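Local coordinates for protein lectin (Trichosanthes anguina, PDB 4HR6) that forms part of a carbohydrate-binding seed lectin, a three-chain nontoxic homologue of type II ribosome-inactivating proteins, at residues 112-123 with 139-150; 164-173 with 182-191. All coordinates share one frame; numbering follows the deposited sequence.

Contact 1. Residues 112-123 with 139-150; sequences QMVLEASKFRFI and PDLAIVSLEDNW
Lys-119 NZ sits over the indole face of Trp-150, a cation-pi contact 4.0 Å from the centroid of the six-membered ring. Lys-119 NZ also makes a salt bridge to Glu-116 OE2 (2.8 Å) and donates to a water that in turn donates to Glu-116 OE1 and Glu-147 O, tying the two helices together. Lysine suits the place: its long apolar stem crosses the indole, Lys-119 CE lying 3.6 Å from the centroid of the Trp-150 six-membered ring, and its amine reaches Glu-116. With chi1 at 177°, the indole swings out against this stem. Leu-146 CB lies over the centre of the Phe-120 ring, and Phe-120 CZ meets Trp-150 CD1 at 3.6 Å. Two turns earlier, Gln-112 NE2 gives a straight hydrogen bond, though its 2.5 Å length is doubtful, to the syn lone pair of Glu-147 OE2, while Arg-78 pairs with OE1. Leu-146 CD1 meets Phe-122 CD2, whose ring also stacks on Tyr-264 of a neighbouring chain; Ile-123 CD1 meets Ile-143 CG2. Glu-Ala-Ser-Lys-Phe resembles the active-site helix of ribosome-inactivating proteins, so this is probably the corresponding cleft: salt bridge, water and cation-pi contact fix Lys-119 and Glu-116, while Leu-197 O separately holds Trp-150 NE1.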
loop_
_atom_site.group_PDB
_atom_site.type_symbol
_atom_site.label_atom_id
_atom_site.label_comp_id
_atom_site.label_asym_id
_atom_site.label_seq_id
_atom_site.Cartn_x
_atom_site.Cartn_y
_atom_site.Cartn_z
ATOM N N GLN B 112 -4.521 16.769 8.001
ATOM C CA GLN B 112 -3.871 15.477 8.179
ATOM C C GLN B 112 -4.830 14.405 8.660
ATOM O O GLN B 112 -4.850 13.308 8.122
ATOM C CB GLN B 112 -2.687 15.603 9.109
ATOM C CG GLN B 112 -1.554 16.367 8.472
ATOM C CD GLN B 112 -0.340 16.385 9.344
ATOM O OE1 GLN B 112 -0.241 17.179 10.282
ATOM N NE2 GLN B 112 0.597 15.511 9.046
ATOM N N MET B 113 -5.653 14.740 9.644
ATOM C CA MET B 113 -6.533 13.765 10.265
ATOM C C MET B 113 -7.741 13.418 9.418
ATOM O O MET B 113 -8.381 12.386 9.665
ATOM C CB MET B 113 -6.992 14.247 11.622
ATOM C CG MET B 113 -5.901 14.216 12.668
ATOM S SD MET B 113 -6.449 14.743 14.306
ATOM C CE MET B 113 -7.502 13.364 14.776
ATOM N N VAL B 114 -8.049 14.235 8.405
ATOM C CA VAL B 114 -9.193 13.953 7.538
ATOM C C VAL B 114 -8.763 13.627 6.103
ATOM O O VAL B 114 -9.071 12.550 5.582
ATOM C CB VAL B 114 -10.188 15.133 7.535
ATOM C CG1 VAL B 114 -11.323 14.855 6.574
ATOM C CG2 VAL B 114 -10.741 15.361 8.938
ATOM N N LEU B 115 -8.033 14.536 5.457
ATOM C CA LEU B 115 -7.732 14.345 4.057
ATOM C C LEU B 115 -6.586 13.362 3.878
ATOM O O LEU B 115 -6.665 12.480 3.048
ATOM C CB LEU B 115 -7.417 15.672 3.360
ATOM C CG LEU B 115 -8.512 16.733 3.330
ATOM C CD1 LEU B 115 -8.036 17.958 2.548
ATOM C CD2 LEU B 115 -9.766 16.165 2.699
ATOM N N GLU B 116 -5.514 13.518 4.641
ATOM C CA GLU B 116 -4.356 12.658 4.460
ATOM C C GLU B 116 -4.652 11.222 4.925
ATOM O O GLU B 116 -4.185 10.249 4.325
ATOM C CB GLU B 116 -3.142 13.259 5.159
ATOM C CG GLU B 116 -2.779 14.670 4.701
ATOM C CD GLU B 116 -2.490 14.743 3.230
ATOM O OE1 GLU B 116 -1.488 14.149 2.808
ATOM O OE2 GLU B 116 -3.278 15.366 2.478
ATOM N N ALA B 117 -5.461 11.093 5.973
ATOM C CA ALA B 117 -5.928 9.779 6.404
ATOM C C ALA B 117 -6.767 9.104 5.335
ATOM O O ALA B 117 -6.732 7.878 5.228
ATOM C CB ALA B 117 -6.724 9.889 7.675
ATOM N N SER B 118 -7.544 9.885 4.568
ATOM C CA SER B 118 -8.352 9.300 3.504
ATOM C C SER B 118 -7.480 8.747 2.377
ATOM O O SER B 118 -7.871 7.822 1.684
ATOM C CB SER B 118 -9.336 10.323 2.936
ATOM O OG SER B 118 -10.280 10.729 3.930
ATOM N N LYS B 119 -6.308 9.340 2.178
ATOM C CA LYS B 119 -5.434 8.953 1.077
ATOM C C LYS B 119 -4.666 7.665 1.384
ATOM O O LYS B 119 -4.351 6.896 0.463
ATOM C CB LYS B 119 -4.429 10.063 0.802
ATOM C CG LYS B 119 -5.011 11.366 0.280
ATOM C CD LYS B 119 -3.921 12.431 0.231
ATOM C CE LYS B 119 -4.412 13.732 -0.354
ATOM N NZ LYS B 119 -3.359 14.772 -0.248
ATOM N N PHE B 120 -4.328 7.468 2.665
ATOM C CA PHE B 120 -3.419 6.411 3.094
ATOM C C PHE B 120 -3.969 5.621 4.298
ATOM O O PHE B 120 -4.246 6.203 5.337
ATOM C CB PHE B 120 -2.073 6.992 3.503
ATOM C CG PHE B 120 -1.326 7.662 2.388
ATOM C CD1 PHE B 120 -0.601 6.915 1.474
ATOM C CD2 PHE B 120 -1.352 9.049 2.251
ATOM C CE1 PHE B 120 0.095 7.531 0.448
ATOM C CE2 PHE B 120 -0.664 9.673 1.226
ATOM C CZ PHE B 120 0.066 8.911 0.323
ATOM N N ARG B 121 -4.078 4.300 4.145
ATOM C CA ARG B 121 -4.445 3.385 5.230
ATOM C C ARG B 121 -3.505 3.495 6.430
ATOM O O ARG B 121 -3.956 3.504 7.565
ATOM C CB ARG B 121 -4.503 1.943 4.718
ATOM C CG ARG B 121 -5.657 1.675 3.747
ATOM C CD ARG B 121 -6.108 0.203 3.804
ATOM N NE ARG B 121 -7.304 -0.025 3.000
ATOM C CZ ARG B 121 -7.319 -0.287 1.686
ATOM N NH1 ARG B 121 -6.190 -0.386 0.983
ATOM N NH2 ARG B 121 -8.484 -0.466 1.063
ATOM N N PHE B 122 -2.214 3.673 6.190
ATOM C CA PHE B 122 -1.249 3.816 7.279
ATOM C C PHE B 122 -1.550 5.019 8.179
ATOM O O PHE B 122 -1.388 4.953 9.413
ATOM C CB PHE B 122 0.168 3.922 6.719
ATOM C CG PHE B 122 1.218 4.016 7.766
ATOM C CD1 PHE B 122 1.599 2.891 8.476
ATOM C CD2 PHE B 122 1.816 5.221 8.065
ATOM C CE1 PHE B 122 2.570 2.969 9.465
ATOM C CE2 PHE B 122 2.782 5.312 9.053
ATOM C CZ PHE B 122 3.168 4.177 9.749
ATOM N N ILE B 123 -2.017 6.109 7.570
ATOM C CA ILE B 123 -2.326 7.317 8.323
ATOM C C ILE B 123 -3.676 7.162 9.003
ATOM O O ILE B 123 -3.836 7.507 10.148
ATOM C CB ILE B 123 -2.276 8.595 7.440
ATOM C CG1 ILE B 123 -0.857 8.808 6.937
ATOM C CG2 ILE B 123 -2.716 9.824 8.236
ATOM C CD1 ILE B 123 -0.740 9.921 5.912
ATOM N N PRO B 139 3.465 12.953 14.180
ATOM C CA PRO B 139 3.887 12.213 12.997
ATOM C C PRO B 139 5.382 12.243 12.800
ATOM O O PRO B 139 6.023 13.260 13.049
ATOM C CB PRO B 139 3.213 12.950 11.836
ATOM C CG PRO B 139 2.769 14.249 12.380
ATOM C CD PRO B 139 2.556 14.062 13.853
ATOM N N ASP B 140 5.928 11.133 12.345
ATOM C CA ASP B 140 7.345 11.047 12.052
ATOM C C ASP B 140 7.498 10.970 10.525
ATOM O O ASP B 140 6.546 11.203 9.796
ATOM C CB ASP B 140 7.923 9.815 12.756
ATOM C CG ASP B 140 9.388 9.998 13.182
ATOM O OD1 ASP B 140 9.835 9.244 14.089
ATOM O OD2 ASP B 140 10.088 10.880 12.614
ATOM N N LEU B 141 8.686 10.614 10.055
ATOM C CA LEU B 141 8.979 10.566 8.631
ATOM C C LEU B 141 8.153 9.555 7.849
ATOM O O LEU B 141 7.940 9.714 6.644
ATOM C CB LEU B 141 10.470 10.287 8.427
ATOM C CG LEU B 141 11.366 11.460 8.824
ATOM C CD1 LEU B 141 12.831 11.058 8.830
ATOM C CD2 LEU B 141 11.149 12.620 7.860
ATOM N N ALA B 142 7.699 8.506 8.518
ATOM C CA ALA B 142 6.803 7.557 7.895
ATOM C C ALA B 142 5.553 8.256 7.352
ATOM O O ALA B 142 5.200 8.077 6.197
ATOM C CB ALA B 142 6.424 6.462 8.883
ATOM N N ILE B 143 4.890 9.044 8.194
ATOM C CA ILE B 143 3.695 9.759 7.792
ATOM C C ILE B 143 4.038 10.896 6.813
ATOM O O ILE B 143 3.452 10.994 5.755
ATOM C CB ILE B 143 2.921 10.271 9.022
ATOM C CG1 ILE B 143 2.305 9.055 9.747
ATOM C CG2 ILE B 143 1.848 11.274 8.620
ATOM C CD1 ILE B 143 1.421 9.334 10.941
ATOM N N VAL B 144 5.006 11.727 7.167
ATOM C CA VAL B 144 5.357 12.891 6.367
ATOM C C VAL B 144 5.775 12.539 4.947
ATOM O O VAL B 144 5.391 13.247 4.015
ATOM C CB VAL B 144 6.430 13.736 7.070
ATOM C CG1 VAL B 144 7.089 14.717 6.118
ATOM C CG2 VAL B 144 5.797 14.490 8.230
ATOM N N SER B 145 6.544 11.462 4.776
ATOM C CA SER B 145 7.012 11.044 3.447
ATOM C C SER B 145 5.858 10.565 2.551
ATOM O O SER B 145 5.893 10.743 1.338
ATOM C CB SER B 145 8.117 9.974 3.547
ATOM O OG SER B 145 7.645 8.755 4.084
ATOM N N LEU B 146 4.826 9.984 3.148
ATOM C CA LEU B 146 3.629 9.637 2.406
ATOM C C LEU B 146 2.899 10.905 1.952
ATOM O O LEU B 146 2.520 11.022 0.793
ATOM C CB LEU B 146 2.691 8.793 3.256
ATOM C CG LEU B 146 3.160 7.392 3.645
ATOM C CD1 LEU B 146 2.163 6.777 4.629
ATOM C CD2 LEU B 146 3.304 6.517 2.420
ATOM N N GLU B 147 2.721 11.859 2.863
ATOM C CA GLU B 147 2.016 13.104 2.535
ATOM C C GLU B 147 2.706 13.851 1.392
ATOM O O GLU B 147 2.067 14.251 0.422
ATOM C CB GLU B 147 1.917 14.006 3.765
ATOM C CG GLU B 147 0.976 13.469 4.845
ATOM C CD GLU B 147 1.024 14.281 6.128
ATOM O OE1 GLU B 147 1.746 15.286 6.183
ATOM O OE2 GLU B 147 0.354 13.915 7.104
ATOM N N ASP B 148 4.012 14.008 1.515
ATOM C CA ASP B 148 4.793 14.751 0.549
ATOM C C ASP B 148 4.912 14.061 -0.823
ATOM O O ASP B 148 5.157 14.733 -1.824
ATOM C CB ASP B 148 6.188 15.037 1.111
ATOM C CG ASP B 148 6.173 16.044 2.258
ATOM O OD1 ASP B 148 5.158 16.732 2.487
ATOM O OD2 ASP B 148 7.203 16.145 2.935
ATOM N N ASN B 149 4.748 12.740 -0.882
ATOM C CA ASN B 149 4.911 11.997 -2.154
ATOM C C ASN B 149 3.643 11.496 -2.810
ATOM O O ASN B 149 3.713 10.796 -3.813
ATOM C CB ASN B 149 5.846 10.808 -1.935
ATOM C CG ASN B 149 7.290 11.230 -1.823
ATOM O OD1 ASN B 149 7.878 11.672 -2.788
ATOM N ND2 ASN B 149 7.850 11.126 -0.651
ATOM N N TRP B 150 2.473 11.840 -2.265
ATOM C CA TRP B 150 1.208 11.299 -2.785
ATOM C C TRP B 150 0.984 11.562 -4.268
ATOM O O TRP B 150 0.507 10.692 -5.003
ATOM C CB TRP B 150 0.039 11.889 -2.006
ATOM C CG TRP B 150 -1.271 11.472 -2.492
ATOM C CD1 TRP B 150 -1.794 10.225 -2.439
ATOM C CD2 TRP B 150 -2.281 12.308 -3.077
ATOM N NE1 TRP B 150 -3.069 10.219 -2.963
ATOM C CE2 TRP B 150 -3.387 11.482 -3.371
ATOM C CE3 TRP B 150 -2.349 13.669 -3.396
ATOM C CZ2 TRP B 150 -4.556 11.966 -3.964
ATOM C CZ3 TRP B 150 -3.511 14.157 -3.984
ATOM C CH2 TRP B 150 -4.607 13.307 -4.250
HETATM O O HOH W 1 -0.574 14.420 0.179
#

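Contact 2. Residues 164-173 with 182-191; sequences QGLFGSVVEL and EVDSIYYPII
A beta hairpin, strand 166-174 against strand 180-185, forms this contact, and the chain continues from it into the short helix 189-192. Val-171 and Val-183 make a hydrogen-bonded antiparallel pair, with N to O distances of 2.9 Å in both directions. At the corner formed by Gly-168 and Ser-169 the first strand breaks, and pairing resumes at Leu-166 and Ser-185, an antiparallel non-hydrogen-bonded pair. There Phe-167 N donates to Asp-184 O from above the carbonyl plane, whereas Ile-186 N meets Gly-165 O at 2.9 Å, nearly in line with the carbonyl bond. Glycine suits position 165: its phi is positive (82°), and Ile-186 CG1 and the Tyr-187 hydroxyl crowd its alpha carbon.

Phe-167 is the main apolar piece. Its ring lies flat over the Ser-185 backbone, Phe-167 CE2 coming within 3.5 Å of Ser-185 C, while CE1 touches Val-183 CG1 and CE2 touches Ile-186 CG2. At the exposed margin of the hairpin, Val-170 CG1 rests on the aliphatic CB of Glu-182 at 3.6 Å. Farther along, Leu-173 CD1 reaches Ile-190 CD1 and Ile-191 CD1, joining strand to helix.

The Tyr-187 hydroxyl donates a hydrogen bond, OH to Gln-164 O 2.6 Å, again from well above the carbonyl plane, with that oxygen at the edge of the phenol ring. Ser-185 OG sits between backbone N and carbonyl carbon (chi1 73°), where it accepts from Tyr-187 N in an ST turn and also bonds Val-131 O of a neighbouring chain. Asp-184 makes a salt bridge to Arg-8 of that chain, whose guanidinium also bonds Phe-167 O. Backbone bonds and apolar packing therefore hold the hairpin itself together, while Asp-184 turns its carboxylate to the neighbouring chain and Ser-185 OG serves both the turn and that chain.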
loop_
_atom_site.group_PDB
_atom_site.type_symbol
_atom_site.label_atom_id
_atom_site.label_comp_id
_atom_site.label_asym_id
_atom_site.label_seq_id
_atom_site.Cartn_x
_atom_site.Cartn_y
_atom_site.Cartn_z
ATOM N N GLN B 164 4.772 -3.295 -16.820
ATOM C CA GLN B 164 4.850 -4.437 -15.894
ATOM C C GLN B 164 4.824 -4.031 -14.413
ATOM O O GLN B 164 5.393 -4.727 -13.581
ATOM C CB GLN B 164 6.156 -5.233 -16.139
ATOM C CG GLN B 164 6.390 -5.707 -17.568
ATOM C CD GLN B 164 5.806 -7.085 -17.831
ATOM O OE1 GLN B 164 4.806 -7.487 -17.225
ATOM N NE2 GLN B 164 6.438 -7.823 -18.736
ATOM N N GLY B 165 4.218 -2.892 -14.092
ATOM C CA GLY B 165 4.104 -2.457 -12.698
ATOM C C GLY B 165 5.339 -1.775 -12.156
ATOM O O GLY B 165 5.421 -1.488 -10.965
ATOM N N LEU B 166 6.294 -1.488 -13.035
ATOM C CA LEU B 166 7.490 -0.776 -12.649
ATOM C C LEU B 166 7.303 0.734 -12.769
ATOM O O LEU B 166 6.717 1.238 -13.731
ATOM C CB LEU B 166 8.673 -1.217 -13.517
ATOM C CG LEU B 166 9.156 -2.644 -13.196
ATOM C CD1 LEU B 166 9.676 -3.348 -14.438
ATOM C CD2 LEU B 166 10.223 -2.613 -12.118
ATOM N N PHE B 167 7.842 1.446 -11.792
ATOM C CA PHE B 167 7.783 2.891 -11.752
ATOM C C PHE B 167 8.786 3.487 -12.742
ATOM O O PHE B 167 9.764 2.845 -13.110
ATOM C CB PHE B 167 8.128 3.375 -10.338
ATOM C CG PHE B 167 7.048 3.132 -9.314
ATOM C CD1 PHE B 167 7.197 3.640 -8.041
ATOM C CD2 PHE B 167 5.873 2.463 -9.630
ATOM C CE1 PHE B 167 6.220 3.465 -7.077
ATOM C CE2 PHE B 167 4.887 2.292 -8.676
ATOM C CZ PHE B 167 5.062 2.799 -7.400
ATOM N N GLY B 168 8.532 4.720 -13.162
ATOM C CA GLY B 168 9.458 5.445 -14.023
ATOM C C GLY B 168 10.528 6.104 -13.191
ATOM O O GLY B 168 11.585 6.447 -13.692
ATOM N N SER B 169 10.246 6.272 -11.906
ATOM C CA SER B 169 11.156 6.923 -10.999
ATOM C C SER B 169 11.007 6.332 -9.589
ATOM O O SER B 169 9.938 5.854 -9.213
ATOM C CB SER B 169 10.890 8.437 -11.029
ATOM O OG SER B 169 11.003 9.017 -9.743
ATOM N N VAL B 170 12.085 6.364 -8.819
ATOM C CA VAL B 170 12.079 5.869 -7.445
ATOM C C VAL B 170 11.356 6.845 -6.517
ATOM O O VAL B 170 11.527 8.047 -6.636
ATOM C CB VAL B 170 13.520 5.646 -6.945
ATOM C CG1 VAL B 170 13.553 5.344 -5.455
ATOM C CG2 VAL B 170 14.169 4.513 -7.724
ATOM N N VAL B 171 10.525 6.318 -5.619
ATOM C CA VAL B 171 9.957 7.101 -4.517
ATOM C C VAL B 171 10.646 6.708 -3.208
ATOM O O VAL B 171 10.809 5.532 -2.935
ATOM C CB VAL B 171 8.456 6.832 -4.366
ATOM C CG1 VAL B 171 7.891 7.632 -3.198
ATOM C CG2 VAL B 171 7.717 7.159 -5.661
ATOM N N GLU B 172 11.008 7.699 -2.401
ATOM C CA GLU B 172 11.705 7.502 -1.146
ATOM C C GLU B 172 10.738 7.583 0.020
ATOM O O GLU B 172 10.255 8.654 0.358
ATOM C CB GLU B 172 12.787 8.571 -0.976
ATOM C CG GLU B 172 13.646 8.746 -2.214
ATOM C CD GLU B 172 14.943 9.473 -1.938
ATOM O OE1 GLU B 172 14.910 10.600 -1.408
ATOM O OE2 GLU B 172 15.998 8.909 -2.254
ATOM N N LEU B 173 10.442 6.439 0.626
ATOM C CA LEU B 173 9.589 6.399 1.809
ATOM C C LEU B 173 10.370 5.944 3.029
ATOM O O LEU B 173 11.423 5.328 2.910
ATOM C CB LEU B 173 8.410 5.473 1.578
ATOM C CG LEU B 173 7.431 5.860 0.472
ATOM C CD1 LEU B 173 6.307 4.838 0.435
ATOM C CD2 LEU B 173 6.875 7.262 0.684
ATOM N N GLU B 182 13.471 2.661 -0.656
ATOM C CA GLU B 182 13.311 3.131 -2.025
ATOM C C GLU B 182 12.410 2.172 -2.795
ATOM O O GLU B 182 12.746 1.016 -2.985
ATOM C CB GLU B 182 14.672 3.239 -2.703
ATOM C CG GLU B 182 15.623 4.211 -2.025
ATOM C CD GLU B 182 17.047 4.149 -2.567
ATOM O OE1 GLU B 182 17.289 3.454 -3.582
ATOM O OE2 GLU B 182 17.932 4.799 -1.966
ATOM N N VAL B 183 11.259 2.663 -3.222
ATOM C CA VAL B 183 10.267 1.868 -3.919
ATOM C C VAL B 183 10.286 2.228 -5.416
ATOM O O VAL B 183 10.198 3.404 -5.790
ATOM C CB VAL B 183 8.867 2.153 -3.328
ATOM C CG1 VAL B 183 7.796 1.374 -4.056
ATOM C CG2 VAL B 183 8.859 1.840 -1.849
ATOM N N ASP B 184 10.372 1.211 -6.263
ATOM C CA ASP B 184 10.478 1.411 -7.701
ATOM C C ASP B 184 9.477 0.577 -8.484
ATOM O O ASP B 184 9.619 0.421 -9.687
ATOM C CB ASP B 184 11.911 1.113 -8.155
ATOM C CG ASP B 184 12.258 -0.363 -8.087
ATOM O OD1 ASP B 184 12.925 -0.851 -9.029
ATOM O OD2 ASP B 184 11.844 -1.039 -7.112
ATOM N N SER B 185 8.447 0.057 -7.804
ATOM C CA SER B 185 7.415 -0.742 -8.459
ATOM C C SER B 185 6.185 -0.810 -7.583
ATOM O O SER B 185 6.223 -0.426 -6.427
ATOM C CB SER B 185 7.917 -2.172 -8.728
ATOM O OG SER B 185 7.976 -2.914 -7.525
ATOM N N ILE B 186 5.099 -1.325 -8.128
ATOM C CA ILE B 186 3.900 -1.521 -7.335
ATOM C C ILE B 186 3.932 -2.744 -6.409
ATOM O O ILE B 186 3.023 -2.914 -5.615
ATOM C CB ILE B 186 2.667 -1.710 -8.209
ATOM C CG1 ILE B 186 2.912 -2.837 -9.213
ATOM C CG2 ILE B 186 2.291 -0.403 -8.877
ATOM C CD1 ILE B 186 1.650 -3.576 -9.553
ATOM N N TYR B 187 4.961 -3.588 -6.514
ATOM C CA TYR B 187 4.943 -4.900 -5.871
ATOM C C TYR B 187 5.408 -4.783 -4.437
ATOM O O TYR B 187 6.144 -5.635 -3.958
ATOM C CB TYR B 187 5.803 -5.903 -6.672
ATOM C CG TYR B 187 5.320 -6.005 -8.088
ATOM C CD1 TYR B 187 6.069 -5.510 -9.143
ATOM C CD2 TYR B 187 4.083 -6.519 -8.360
ATOM C CE1 TYR B 187 5.610 -5.572 -10.444
ATOM C CE2 TYR B 187 3.606 -6.577 -9.654
ATOM C CZ TYR B 187 4.389 -6.108 -10.686
ATOM O OH TYR B 187 3.905 -6.168 -11.961
ATOM N N TYR B 188 4.998 -3.703 -3.769
ATOM C CA TYR B 188 5.284 -3.487 -2.357
ATOM C C TYR B 188 3.968 -3.213 -1.631
ATOM O O TYR B 188 3.151 -2.407 -2.101
ATOM C CB TYR B 188 6.236 -2.321 -2.167
ATOM C CG TYR B 188 7.619 -2.582 -2.698
ATOM C CD1 TYR B 188 7.909 -2.392 -4.045
ATOM C CD2 TYR B 188 8.643 -3.012 -1.859
ATOM C CE1 TYR B 188 9.173 -2.626 -4.545
ATOM C CE2 TYR B 188 9.908 -3.262 -2.352
ATOM C CZ TYR B 188 10.170 -3.063 -3.703
ATOM O OH TYR B 188 11.424 -3.293 -4.231
ATOM N N PRO B 189 3.734 -3.902 -0.502
ATOM C CA PRO B 189 2.455 -3.671 0.173
ATOM C C PRO B 189 2.295 -2.236 0.653
ATOM O O PRO B 189 1.167 -1.720 0.695
ATOM C CB PRO B 189 2.475 -4.663 1.357
ATOM C CG PRO B 189 3.852 -5.201 1.433
ATOM C CD PRO B 189 4.483 -5.027 0.088
ATOM N N ILE B 190 3.410 -1.573 0.962
ATOM C CA ILE B 190 3.336 -0.192 1.421
ATOM C C ILE B 190 2.940 0.789 0.310
ATOM O O ILE B 190 2.783 1.974 0.559
ATOM C CB ILE B 190 4.615 0.264 2.132
ATOM C CG1 ILE B 190 5.766 0.497 1.154
ATOM C CG2 ILE B 190 5.017 -0.750 3.189
ATOM C CD1 ILE B 190 7.021 0.970 1.854
ATOM N N ILE B 191 2.755 0.288 -0.907
ATOM C CA ILE B 191 2.080 1.044 -1.912
ATOM C C ILE B 191 0.693 0.491 -2.128
ATOM O O ILE B 191 -0.297 1.173 -1.887
ATOM C CB ILE B 191 2.854 1.039 -3.250
ATOM C CG1 ILE B 191 4.236 1.677 -3.067
ATOM C CG2 ILE B 191 2.052 1.758 -4.317
ATOM C CD1 ILE B 191 4.229 3.113 -2.588
#

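Contact 1 closes before contact 2 opens along the chain, and their centres lie about 17 Å apart. They meet because helix 141-159 runs directly ahead of strand 166-174 and the hairpin folds back on it. Leu-146 CD2, on a residue that already packs against Phe-120 and Phe-122, lies 4.0 Å from Leu-173 CD1, so one apolar layer runs from the helix pair to the hairpin and its following helix. Asn-149 CG lies 3.9 Å from Val-171 CG1. Asn-194 adds a polar tie, bonding Phe-122 N in contact 1 and Ile-190 O in contact 2. Both contacts also meet neighbouring chains; the probable cleft lies at contact 1.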